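Local coordinates for flagellar protein (Xanthomonas campestris pv. campestris, PDB 3C12) that forms the C-terminal domain of a hook-capping protein that is probably required for flagellar hook formation and may act as a scaffold, at residues V14-A22 and L121-S129. Residues are numbered along the deposited sequence; the frame is centred on the assembly and turned at random.
Sequences VLVPSAQVA and LNLTGLGTS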
# COMPACT_ATOMS: atom_id res chain seq x y z
N VAL A 14 -10.80 -9.85 -5.37
CA VAL A 14 -9.49 -9.99 -4.77
C VAL A 14 -9.14 -8.76 -3.96
O VAL A 14 -9.73 -7.69 -4.11
CB VAL A 14 -8.39 -10.20 -5.84
CG1 VAL A 14 -8.63 -11.50 -6.57
CG2 VAL A 14 -8.37 -9.02 -6.81
N LEU A 15 -8.16 -8.93 -3.08
CA LEU A 15 -7.69 -7.85 -2.25
C LEU A 15 -6.26 -7.59 -2.66
O LEU A 15 -5.40 -8.46 -2.56
CB LEU A 15 -7.74 -8.23 -0.77
CG LEU A 15 -9.03 -7.86 -0.03
CD1 LEU A 15 -10.23 -8.44 -0.75
CD2 LEU A 15 -8.95 -8.38 1.39
N VAL A 16 -6.02 -6.39 -3.16
CA VAL A 16 -4.70 -6.00 -3.60
C VAL A 16 -4.31 -4.67 -2.96
O VAL A 16 -5.17 -3.84 -2.67
CB VAL A 16 -4.64 -5.85 -5.13
CG1 VAL A 16 -4.88 -7.20 -5.78
CG2 VAL A 16 -5.70 -4.86 -5.59
N PRO A 17 -3.02 -4.48 -2.72
CA PRO A 17 -2.51 -3.24 -2.12
C PRO A 17 -2.75 -2.10 -3.10
O PRO A 17 -2.26 -2.14 -4.23
CB PRO A 17 -1.03 -3.53 -1.94
CG PRO A 17 -0.99 -5.00 -1.76
CD PRO A 17 -1.95 -5.48 -2.81
N SER A 18 -3.52 -1.10 -2.69
CA SER A 18 -3.81 0.03 -3.57
C SER A 18 -3.85 1.33 -2.79
O SER A 18 -4.39 1.38 -1.70
CB SER A 18 -5.14 -0.20 -4.29
OG SER A 18 -5.40 0.81 -5.24
N ALA A 19 -3.27 2.38 -3.36
CA ALA A 19 -3.26 3.68 -2.72
C ALA A 19 -4.53 4.43 -3.10
O ALA A 19 -4.81 5.50 -2.58
CB ALA A 19 -2.05 4.48 -3.15
N GLN A 20 -5.30 3.85 -4.01
CA GLN A 20 -6.54 4.48 -4.44
C GLN A 20 -7.67 3.47 -4.58
O GLN A 20 -7.44 2.27 -4.63
CB GLN A 20 -6.34 5.26 -5.75
CG GLN A 20 -5.57 4.54 -6.85
CD GLN A 20 -5.29 5.43 -8.06
OE1 GLN A 20 -4.75 6.53 -7.92
NE2 GLN A 20 -5.63 4.95 -9.24
N VAL A 21 -8.90 3.98 -4.60
CA VAL A 21 -10.08 3.15 -4.75
C VAL A 21 -10.87 3.69 -5.93
O VAL A 21 -10.63 4.81 -6.37
CB VAL A 21 -10.97 3.21 -3.49
CG1 VAL A 21 -10.19 2.76 -2.27
CG2 VAL A 21 -11.47 4.62 -3.28
N ALA A 22 -11.80 2.92 -6.46
CA ALA A 22 -12.56 3.40 -7.60
C ALA A 22 -14.06 3.19 -7.45
O ALA A 22 -14.50 2.26 -6.78
CB ALA A 22 -12.06 2.74 -8.87
N LEU A 121 -4.14 -9.51 -13.99
CA LEU A 121 -5.56 -9.47 -13.68
C LEU A 121 -6.07 -8.11 -14.10
O LEU A 121 -5.40 -7.09 -13.88
CB LEU A 121 -5.81 -9.64 -12.19
CG LEU A 121 -5.03 -10.71 -11.43
CD1 LEU A 121 -5.73 -10.96 -10.10
CD2 LEU A 121 -4.97 -11.99 -12.24
N ASN A 122 -7.25 -8.10 -14.70
CA ASN A 122 -7.86 -6.86 -15.14
C ASN A 122 -8.94 -6.58 -14.12
O ASN A 122 -10.03 -7.15 -14.16
CB ASN A 122 -8.42 -7.04 -16.55
CG ASN A 122 -7.37 -7.58 -17.50
OD1 ASN A 122 -6.29 -7.01 -17.63
ND2 ASN A 122 -7.68 -8.70 -18.15
N LEU A 123 -8.58 -5.73 -13.17
CA LEU A 123 -9.45 -5.35 -12.07
C LEU A 123 -10.40 -4.23 -12.47
O LEU A 123 -9.98 -3.17 -12.93
CB LEU A 123 -8.60 -4.94 -10.88
CG LEU A 123 -7.53 -5.97 -10.54
CD1 LEU A 123 -6.66 -5.42 -9.44
CD2 LEU A 123 -8.17 -7.30 -10.11
N THR A 124 -11.69 -4.49 -12.28
CA THR A 124 -12.72 -3.53 -12.62
C THR A 124 -12.59 -2.25 -11.80
O THR A 124 -12.62 -2.28 -10.57
CB THR A 124 -14.11 -4.12 -12.39
OG1 THR A 124 -14.17 -5.42 -13.00
CG2 THR A 124 -15.17 -3.22 -13.00
N GLY A 125 -12.44 -1.13 -12.51
CA GLY A 125 -12.29 0.16 -11.88
C GLY A 125 -10.85 0.55 -11.61
O GLY A 125 -10.40 1.64 -12.01
N LEU A 126 -10.11 -0.33 -10.94
CA LEU A 126 -8.72 -0.06 -10.59
C LEU A 126 -7.79 -0.14 -11.77
O LEU A 126 -6.97 0.75 -11.97
CB LEU A 126 -8.24 -1.05 -9.52
CG LEU A 126 -8.85 -0.84 -8.14
CD1 LEU A 126 -8.39 -1.93 -7.21
CD2 LEU A 126 -8.44 0.52 -7.62
N GLY A 127 -7.91 -1.20 -12.54
CA GLY A 127 -7.04 -1.35 -13.69
C GLY A 127 -6.30 -2.67 -13.71
O GLY A 127 -6.88 -3.75 -13.54
N THR A 128 -5.00 -2.60 -13.91
CA THR A 128 -4.20 -3.80 -13.99
C THR A 128 -3.47 -4.19 -12.73
O THR A 128 -3.11 -3.35 -11.91
CB THR A 128 -3.18 -3.69 -15.14
OG1 THR A 128 -3.57 -4.58 -16.20
CG2 THR A 128 -1.74 -4.03 -14.65
N SER A 129 -3.25 -5.49 -12.59
CA SER A 129 -2.54 -5.99 -11.45
C SER A 129 -1.89 -7.31 -11.74
O SER A 129 -2.53 -8.24 -12.21
CB SER A 129 -3.48 -6.16 -10.25
OG SER A 129 -2.75 -6.70 -9.16
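The hydroxyl OG of Ser18 donates a hydrogen bond to the carbonyl O of Gln20 (2.6 Å). The bond reaches its acceptor at an angle of 135° at the oxygen and slightly tilted from the carbonyl plane. It ties the turn between strands 13-17 and 20-23. Leu126 CD2 lies 3.6 Å from Gln20 O and 3.9 Å from Ser18 OG. Its other methyl, CD1, faces Val16 CG2. Leu126 leaves its backbone with CG anti to the carbonyl carbon (chi1 -70°), and its end reaches into this bend. Nearby, Ala22 CB rests on the Gly125 carbonyl carbon at 3.7 Å. Further along, Leu123 is shared between two valines. Leu123 CD1 meets Val16 CG2 tip to tip at 4.0 Å, while CD2 touches Val14 CG2, that side chain crossing at about a right angle. Val16 CG1 also packs on Ser129 OG. No hydrogen bond joins the two segments. Strands 13-17 and 118-123 both pair with the long strand 98-115. Mainly apolar side chains pack the 121-129 beta hairpin against strand 13-17 and the bend into strand 20-23, which pairs with strand 83-93, consistent with a junction between the tudor-like and Ig-like parts.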